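Local coordinates for protein choline kinase (Streptococcus pneumoniae, PDB 4R78) that probably phosphorylates choline, as a choline kinase with a protein kinase-like fold, and is captured here with AMP bound, at residues E152-E157 with A175-E180. Sequence-based numbering, arbitrary orientation.
Sequences EIKKYE and AVFSLE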
ATOM      1  N   GLU A 152      13.227  -3.654  -5.901  1.00 16.85           N
ATOM      2  CA  GLU A 152      12.559  -2.482  -5.338  1.00 16.98           C
ATOM      3  C   GLU A 152      13.516  -1.648  -4.489  1.00 16.70           C
ATOM      4  O   GLU A 152      13.537  -0.421  -4.593  1.00 16.48           O
ATOM      5  CB  GLU A 152      11.328  -2.889  -4.522  1.00 17.27           C
ATOM      6  CG  GLU A 152      10.383  -1.734  -4.194  1.00 19.05           C
ATOM      7  CD  GLU A 152       9.348  -1.465  -5.280  1.00 21.10           C
ATOM      8  OE1 GLU A 152       8.373  -0.742  -4.990  1.00 23.26           O
ATOM      9  OE2 GLU A 152       9.493  -1.976  -6.411  1.00 23.07           O
ATOM     10  N   ILE A 153      14.311  -2.318  -3.657  1.00 16.44           N
ATOM     11  CA  ILE A 153      15.368  -1.646  -2.901  1.00 16.37           C
ATOM     12  C   ILE A 153      16.270  -0.830  -3.834  1.00 16.43           C
ATOM     13  O   ILE A 153      16.536   0.345  -3.576  1.00 16.30           O
ATOM     14  CB  ILE A 153      16.200  -2.656  -2.067  1.00 16.26           C
ATOM     15  CG1 ILE A 153      15.348  -3.226  -0.928  1.00 16.50           C
ATOM     16  CG2 ILE A 153      17.474  -2.001  -1.512  1.00 16.29           C
ATOM     17  CD1 ILE A 153      15.854  -4.545  -0.362  1.00 16.35           C
ATOM     18  N   LYS A 154      16.715  -1.449  -4.925  1.00 16.64           N
ATOM     19  CA  LYS A 154      17.606  -0.785  -5.882  1.00 16.91           C
ATOM     20  C   LYS A 154      16.959   0.423  -6.556  1.00 17.15           C
ATOM     21  O   LYS A 154      17.636   1.407  -6.844  1.00 17.11           O
ATOM     22  CB  LYS A 154      18.119  -1.774  -6.933  1.00 17.11           C
ATOM     23  CG  LYS A 154      19.017  -2.859  -6.367  1.00 17.91           C
ATOM     24  CD  LYS A 154      19.551  -3.760  -7.464  1.00 20.11           C
ATOM     25  CE  LYS A 154      20.403  -4.875  -6.883  1.00 21.86           C
ATOM     26  NZ  LYS A 154      21.087  -5.646  -7.963  1.00 23.43           N
ATOM     27  N   LYS A 155      15.652   0.344  -6.797  1.00 17.23           N
ATOM     28  CA  LYS A 155      14.924   1.460  -7.400  1.00 17.41           C
ATOM     29  C   LYS A 155      14.977   2.706  -6.515  1.00 17.38           C
ATOM     30  O   LYS A 155      15.261   3.801  -6.998  1.00 17.49           O
ATOM     31  CB  LYS A 155      13.473   1.082  -7.706  1.00 17.59           C
ATOM     32  CG  LYS A 155      13.312   0.096  -8.848  1.00 18.87           C
ATOM     33  CD  LYS A 155      11.847  -0.047  -9.230  1.00 20.52           C
ATOM     34  CE  LYS A 155      11.683  -0.825 -10.525  1.00 21.99           C
ATOM     35  NZ  LYS A 155      10.244  -1.095 -10.821  1.00 23.18           N
ATOM     36  N   TYR A 156      14.715   2.529  -5.220  1.00 17.40           N
ATOM     37  CA  TYR A 156      14.806   3.638  -4.268  1.00 17.30           C
ATOM     38  C   TYR A 156      16.235   4.163  -4.139  1.00 17.27           C
ATOM     39  O   TYR A 156      16.450   5.371  -4.064  1.00 17.23           O
ATOM     40  CB  TYR A 156      14.230   3.253  -2.899  1.00 17.30           C
ATOM     41  CG  TYR A 156      12.722   3.206  -2.890  1.00 17.27           C
ATOM     42  CD1 TYR A 156      11.969   4.380  -2.935  1.00 17.20           C
ATOM     43  CD2 TYR A 156      12.040   1.990  -2.854  1.00 17.34           C
ATOM     44  CE1 TYR A 156      10.578   4.345  -2.940  1.00 17.52           C
ATOM     45  CE2 TYR A 156      10.649   1.944  -2.853  1.00 18.08           C
ATOM     46  CZ  TYR A 156       9.925   3.127  -2.897  1.00 17.82           C
ATOM     47  OH  TYR A 156       8.549   3.088  -2.906  1.00 19.09           O
ATOM     48  N   GLU A 157      17.207   3.253  -4.127  1.00 17.25           N
ATOM     49  CA  GLU A 157      18.614   3.640  -4.040  1.00 17.49           C
ATOM     50  C   GLU A 157      19.038   4.527  -5.205  1.00 17.69           C
ATOM     51  O   GLU A 157      19.831   5.455  -5.031  1.00 17.97           O
ATOM     52  CB  GLU A 157      19.514   2.408  -3.952  1.00 17.24           C
ATOM     53  CG  GLU A 157      19.425   1.690  -2.614  1.00 17.57           C
ATOM     54  CD  GLU A 157      20.307   0.467  -2.543  1.00 17.93           C
ATOM     55  OE1 GLU A 157      20.468  -0.225  -3.570  1.00 18.07           O
ATOM     56  OE2 GLU A 157      20.830   0.187  -1.445  1.00 18.16           O
ATOM     57  N   ALA A 175      22.996  -8.079   4.604  1.00 14.29           N
ATOM     58  CA  ALA A 175      22.196  -9.040   5.363  1.00 14.33           C
ATOM     59  C   ALA A 175      20.789  -9.175   4.776  1.00 14.53           C
ATOM     60  O   ALA A 175      20.258 -10.278   4.677  1.00 14.51           O
ATOM     61  CB  ALA A 175      22.137  -8.655   6.838  1.00 14.37           C
ATOM     62  N   VAL A 176      20.196  -8.049   4.381  1.00 14.41           N
ATOM     63  CA  VAL A 176      18.881  -8.061   3.737  1.00 14.39           C
ATOM     64  C   VAL A 176      18.931  -8.815   2.401  1.00 14.41           C
ATOM     65  O   VAL A 176      18.095  -9.689   2.147  1.00 14.15           O
ATOM     66  CB  VAL A 176      18.317  -6.630   3.562  1.00 14.27           C
ATOM     67  CG1 VAL A 176      17.055  -6.642   2.695  1.00 14.50           C
ATOM     68  CG2 VAL A 176      18.013  -6.017   4.919  1.00 14.07           C
ATOM     69  N   PHE A 177      19.924  -8.501   1.570  1.00 14.53           N
ATOM     70  CA  PHE A 177      20.064  -9.163   0.267  1.00 14.99           C
ATOM     71  C   PHE A 177      20.377 -10.659   0.368  1.00 15.28           C
ATOM     72  O   PHE A 177      20.130 -11.407  -0.581  1.00 15.27           O
ATOM     73  CB  PHE A 177      21.099  -8.446  -0.614  1.00 14.92           C
ATOM     74  CG  PHE A 177      20.534  -7.296  -1.413  1.00 15.61           C
ATOM     75  CD1 PHE A 177      20.048  -7.496  -2.702  1.00 16.63           C
ATOM     76  CD2 PHE A 177      20.494  -6.013  -0.877  1.00 16.32           C
ATOM     77  CE1 PHE A 177      19.528  -6.432  -3.444  1.00 17.23           C
ATOM     78  CE2 PHE A 177      19.973  -4.942  -1.613  1.00 17.09           C
ATOM     79  CZ  PHE A 177      19.491  -5.156  -2.897  1.00 16.93           C
ATOM     80  N   SER A 178      20.917 -11.088   1.511  1.00 15.67           N
ATOM     81  CA  SER A 178      21.189 -12.509   1.739  1.00 16.41           C
ATOM     82  C   SER A 178      19.895 -13.315   1.866  1.00 16.29           C
ATOM     83  O   SER A 178      19.897 -14.536   1.700  1.00 16.20           O
ATOM     84  CB  SER A 178      22.075 -12.720   2.974  1.00 16.53           C
ATOM     85  OG  SER A 178      21.326 -12.652   4.176  1.00 19.55           O
ATOM     86  N   LEU A 179      18.791 -12.627   2.152  1.00 16.06           N
ATOM     87  CA  LEU A 179      17.489 -13.278   2.288  1.00 16.35           C
ATOM     88  C   LEU A 179      16.911 -13.767   0.962  1.00 16.34           C
ATOM     89  O   LEU A 179      16.029 -14.630   0.953  1.00 16.42           O
ATOM     90  CB  LEU A 179      16.498 -12.353   3.006  1.00 16.47           C
ATOM     91  CG  LEU A 179      16.893 -11.926   4.427  1.00 16.66           C
ATOM     92  CD1 LEU A 179      15.950 -10.852   4.956  1.00 17.27           C
ATOM     93  CD2 LEU A 179      16.960 -13.114   5.385  1.00 17.80           C
ATOM     94  N   GLU A 180      17.409 -13.223  -0.150  1.00 16.94           N
ATOM     95  CA  GLU A 180      16.951 -13.627  -1.482  1.00 17.44           C
ATOM     96  C   GLU A 180      17.171 -15.122  -1.728  1.00 17.73           C
ATOM     97  O   GLU A 180      16.282 -15.807  -2.240  1.00 17.51           O
ATOM     98  CB  GLU A 180      17.622 -12.788  -2.580  1.00 17.52           C
ATOM     99  CG  GLU A 180      17.042 -13.016  -3.977  1.00 18.89           C
ATOM    100  CD  GLU A 180      17.489 -11.988  -5.009  1.00 19.64           C
ATOM    101  OE1 GLU A 180      18.467 -11.246  -4.769  1.00 21.42           O
ATOM    102  OE2 GLU A 180      16.853 -11.927  -6.081  1.00 21.74           O
TER
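F177 reaches across to helix 149-159 and puts the far end of its ring against two neighbouring side chains, I153 and K154. I153 supplies CG2, 3.9 Å from F177 CE2 and nearly as near to CZ, the two side chains approaching from opposite directions. K154 crosses F177 obliquely, with its CE 3.9 Å from F177 CE1; both methyl and methylene meet the ring at a slant. With CG of the lysine beside the backbone N (chi1 -66°) and the chain extended beyond it, CG and CE come to the CZ and CE1 corner of the ring, and NZ points away from it. NZ remains 7.0 Å from E180 OE1, too far for a salt bridge, so any attraction between these charges would be long-range.

The second branch of I153 faces V176. With CG1 set beside the backbone N (chi1 -69°) and CG2 anti to it, the two arms diverge, and CD1 comes within 3.9 Å of V176 CG1. The contact joins helix 149-159 to helix 169-177 in the mainly helical C-terminal lobe of the protein kinase-like fold, away from the AMP pocket. Helix 257-280 packs against both residues, I153 through I270 and L273, V176 through L266 and T269. Next to F177, S178 OG donates a 2.7 Å hydrogen bond to A175 O, tilted 25° from the carbonyl plane.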